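PDB 5CEC: Bd3459 from Bdellovibrio bacteriovorus, which is probably a serine-type D-Ala-D-Ala carboxypeptidase of the S13 peptidase family and forms a complex with the ankyrin-repeat immunity protein Bd3460. Local coordinates for residues T192-K197 and L427-Y432. The protein carries 1 engineered substitution. Residues are numbered along the deposited sequence; the frame is centred on the assembly and turned at random.
Sequences TILKTK and LPFDKY
A buried apolar patch joins one side of helix 188-200 to the loop that leads to strand 436-437, with Leu-194 and Lys-197 meeting Phe-429 and Leu-427. No hydrogen bond spans the two segments and they bury 182 Å² in all, so the join rests on van der Waals contact. Leu-194 and Phe-429 reach for each other from opposite directions. CD1 of Leu-194 lies 3.9 Å from CZ of Phe-429, and its CD2 lies 4.1 Å from CE2 of Phe-429, so both methyls of the leucine meet the far end of the ring. Leu-194 extends there because its CG stands anti to the backbone N (chi1 179°). Leu-427 points its CB toward the helix and lays both methyls against CB of Lys-197, CD2 at 4.0 Å, while CD1 also meets the backbone C of Lys-197 at 3.9 Å. CD2 also touches CD of that lysine, whose aliphatic part (CB and CD) and backbone carbonyl carbon supply its side of the contact. The amino end, bent at chi4, leads away from the loop, and the side chain comes near a bound sulfate ion. Beyond the patch, Asp-430 OD1 accepts from the backbone N of Tyr-432 at 2.9 Å, closing an Asx turn, and forms a salt bridge with Arg-89. Helix 118-130 borders both partners: Leu-194 touches its Asn-119 and Tyr-122, and Phe-429 stacks on its Phe-123. A backbone hydrogen bond between Pro-428, which lacks an N-H and can only accept through its O, and Ala-238 ties the loop to the chain between strand 231-236 and helix 240-250.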
ATOM      1  N   THR A 192     -22.371  -3.586   5.241  1.00 22.96           N
ATOM      2  CA  THR A 192     -22.903  -3.846   3.890  1.00 24.13           C
ATOM      3  C   THR A 192     -21.794  -3.785   2.808  1.00 23.36           C
ATOM      4  O   THR A 192     -21.796  -4.588   1.889  1.00 23.36           O
ATOM      5  CB  THR A 192     -24.139  -2.996   3.536  1.00 28.51           C
ATOM      6  OG1 THR A 192     -23.752  -1.648   3.427  1.00 34.56           O
ATOM      7  CG2 THR A 192     -25.234  -3.160   4.610  1.00 29.11           C
ATOM      8  N   ILE A 193     -20.796  -2.916   2.987  1.00 22.88           N
ATOM      9  CA  ILE A 193     -19.646  -2.876   2.069  1.00 23.14           C
ATOM     10  C   ILE A 193     -18.956  -4.232   2.095  1.00 22.23           C
ATOM     11  O   ILE A 193     -18.678  -4.810   1.040  1.00 22.42           O
ATOM     12  CB  ILE A 193     -18.673  -1.733   2.424  1.00 23.85           C
ATOM     13  CG1 ILE A 193     -19.309  -0.357   2.151  1.00 26.94           C
ATOM     14  CG2 ILE A 193     -17.334  -1.882   1.676  1.00 25.02           C
ATOM     15  CD1 ILE A 193     -18.573   0.789   2.810  1.00 29.18           C
ATOM     16  N   LEU A 194     -18.744  -4.770   3.297  1.00 19.95           N
ATOM     17  CA  LEU A 194     -18.066  -6.066   3.407  1.00 19.35           C
ATOM     18  C   LEU A 194     -18.927  -7.187   2.810  1.00 19.82           C
ATOM     19  O   LEU A 194     -18.416  -8.052   2.101  1.00 20.65           O
ATOM     20  CB  LEU A 194     -17.771  -6.393   4.862  1.00 18.07           C
ATOM     21  CG  LEU A 194     -17.088  -7.739   5.106  1.00 17.60           C
ATOM     22  CD1 LEU A 194     -15.713  -7.756   4.452  1.00 17.88           C
ATOM     23  CD2 LEU A 194     -17.043  -8.024   6.599  1.00 19.28           C
ATOM     24  N   LYS A 195     -20.216  -7.187   3.129  1.00 21.72           N
ATOM     25  CA  LYS A 195     -21.109  -8.254   2.699  1.00 22.62           C
ATOM     26  C   LYS A 195     -21.156  -8.323   1.176  1.00 22.61           C
ATOM     27  O   LYS A 195     -21.196  -9.420   0.603  1.00 24.40           O
ATOM     28  CB  LYS A 195     -22.517  -8.060   3.292  1.00 23.81           C
ATOM     29  CG  LYS A 195     -23.553  -9.090   2.853  1.00 25.47           C
ATOM     30  CD  LYS A 195     -24.841  -8.945   3.636  1.00 28.20           C
ATOM     31  CE  LYS A 195     -25.840 -10.031   3.256  1.00 32.32           C
ATOM     32  NZ  LYS A 195     -26.314  -9.904   1.856  1.00 36.81           N
ATOM     33  N   THR A 196     -21.135  -7.159   0.522  1.00 23.50           N
ATOM     34  CA  THR A 196     -21.125  -7.102  -0.931  1.00 26.60           C
ATOM     35  C   THR A 196     -19.836  -7.656  -1.516  1.00 25.01           C
ATOM     36  O   THR A 196     -19.877  -8.400  -2.480  1.00 26.28           O
ATOM     37  CB  THR A 196     -21.351  -5.662  -1.409  1.00 28.94           C
ATOM     38  OG1 THR A 196     -22.641  -5.237  -0.957  1.00 33.77           O
ATOM     39  CG2 THR A 196     -21.285  -5.551  -2.924  1.00 31.15           C
ATOM     40  N   LYS A 197     -18.695  -7.292  -0.925  1.00 21.13           N
ATOM     41  CA  LYS A 197     -17.405  -7.883  -1.316  1.00 21.75           C
ATOM     42  C   LYS A 197     -17.408  -9.383  -1.104  1.00 21.14           C
ATOM     43  O   LYS A 197     -16.962 -10.135  -1.979  1.00 22.70           O
ATOM     44  CB  LYS A 197     -16.254  -7.261  -0.530  1.00 22.95           C
ATOM     45  CG  LYS A 197     -15.937  -5.842  -0.930  1.00 24.72           C
ATOM     46  CD  LYS A 197     -14.937  -5.223   0.008  1.00 30.45           C
ATOM     47  CE  LYS A 197     -14.740  -3.745  -0.299  1.00 35.81           C
ATOM     48  NZ  LYS A 197     -13.860  -3.544  -1.481  1.00 40.15           N
ATOM     49  N   LEU A 427      -9.946 -10.563   0.980  1.00 15.98           N
ATOM     50  CA  LEU A 427     -10.626 -10.354   2.251  1.00 16.20           C
ATOM     51  C   LEU A 427      -9.933 -11.193   3.315  1.00 15.67           C
ATOM     52  O   LEU A 427      -9.130 -12.086   2.990  1.00 16.36           O
ATOM     53  CB  LEU A 427     -12.109 -10.772   2.138  1.00 16.16           C
ATOM     54  CG  LEU A 427     -12.918 -10.053   1.069  1.00 18.54           C
ATOM     55  CD1 LEU A 427     -14.374 -10.506   1.132  1.00 19.50           C
ATOM     56  CD2 LEU A 427     -12.828  -8.555   1.137  1.00 22.29           C
ATOM     57  N   PRO A 428     -10.254 -10.963   4.595  1.00 15.78           N
ATOM     58  CA  PRO A 428      -9.616 -11.738   5.651  1.00 15.26           C
ATOM     59  C   PRO A 428     -10.089 -13.175   5.736  1.00 15.35           C
ATOM     60  O   PRO A 428      -9.484 -13.969   6.443  1.00 16.27           O
ATOM     61  CB  PRO A 428      -9.977 -10.973   6.947  1.00 16.86           C
ATOM     62  CG  PRO A 428     -10.348  -9.585   6.480  1.00 17.31           C
ATOM     63  CD  PRO A 428     -11.007  -9.816   5.144  1.00 16.78           C
ATOM     64  N   PHE A 429     -11.151 -13.493   5.000  1.00 15.72           N
ATOM     65  CA  PHE A 429     -11.809 -14.798   5.009  1.00 16.15           C
ATOM     66  C   PHE A 429     -12.151 -15.160   3.567  1.00 16.43           C
ATOM     67  O   PHE A 429     -12.200 -14.273   2.688  1.00 17.89           O
ATOM     68  CB  PHE A 429     -13.068 -14.765   5.901  1.00 16.24           C
ATOM     69  CG  PHE A 429     -14.019 -13.654   5.561  1.00 16.17           C
ATOM     70  CD1 PHE A 429     -14.987 -13.817   4.584  1.00 18.27           C
ATOM     71  CD2 PHE A 429     -13.953 -12.434   6.226  1.00 16.37           C
ATOM     72  CE1 PHE A 429     -15.827 -12.792   4.265  1.00 18.59           C
ATOM     73  CE2 PHE A 429     -14.815 -11.400   5.914  1.00 16.79           C
ATOM     74  CZ  PHE A 429     -15.750 -11.589   4.928  1.00 17.95           C
ATOM     75  N   ASP A 430     -12.452 -16.434   3.330  1.00 16.40           N
ATOM     76  CA  ASP A 430     -12.959 -16.867   2.028  1.00 18.69           C
ATOM     77  C   ASP A 430     -14.019 -17.943   2.242  1.00 19.42           C
ATOM     78  O   ASP A 430     -14.470 -18.135   3.359  1.00 18.48           O
ATOM     79  CB  ASP A 430     -11.813 -17.271   1.092  1.00 18.90           C
ATOM     80  CG  ASP A 430     -11.183 -18.611   1.451  1.00 20.23           C
ATOM     81  OD1 ASP A 430     -11.531 -19.204   2.496  1.00 18.63           O
ATOM     82  OD2 ASP A 430     -10.332 -19.096   0.663  1.00 24.64           O
ATOM     83  N   LYS A 431     -14.372 -18.664   1.184  1.00 20.86           N
ATOM     84  CA  LYS A 431     -15.423 -19.693   1.262  1.00 22.00           C
ATOM     85  C   LYS A 431     -15.053 -20.930   2.100  1.00 22.45           C
ATOM     86  O   LYS A 431     -15.908 -21.767   2.349  1.00 24.38           O
ATOM     87  CB  LYS A 431     -15.897 -20.072  -0.147  1.00 25.61           C
ATOM     88  CG  LYS A 431     -14.924 -20.941  -0.934  1.00 29.74           C
ATOM     89  CD  LYS A 431     -15.453 -21.303  -2.322  1.00 35.22           C
ATOM     90  CE  LYS A 431     -15.363 -20.145  -3.299  1.00 39.35           C
ATOM     91  NZ  LYS A 431     -15.958 -20.484  -4.621  1.00 43.62           N
ATOM     92  N   TYR A 432     -13.803 -21.022   2.578  1.00 21.51           N
ATOM     93  CA  TYR A 432     -13.414 -22.091   3.517  1.00 22.05           C
ATOM     94  C   TYR A 432     -13.291 -21.626   4.956  1.00 20.67           C
ATOM     95  O   TYR A 432     -12.901 -22.396   5.827  1.00 24.05           O
ATOM     96  CB  TYR A 432     -12.146 -22.811   3.032  1.00 25.17           C
ATOM     97  CG  TYR A 432     -12.353 -23.450   1.682  1.00 28.54           C
ATOM     98  CD1 TYR A 432     -13.000 -24.691   1.558  1.00 33.39           C
ATOM     99  CD2 TYR A 432     -11.949 -22.800   0.518  1.00 30.16           C
ATOM    100  CE1 TYR A 432     -13.217 -25.256   0.312  1.00 37.08           C
ATOM    101  CE2 TYR A 432     -12.143 -23.378  -0.730  1.00 35.05           C
ATOM    102  CZ  TYR A 432     -12.793 -24.590  -0.823  1.00 37.30           C
ATOM    103  OH  TYR A 432     -12.993 -25.158  -2.053  1.00 47.61           O
TER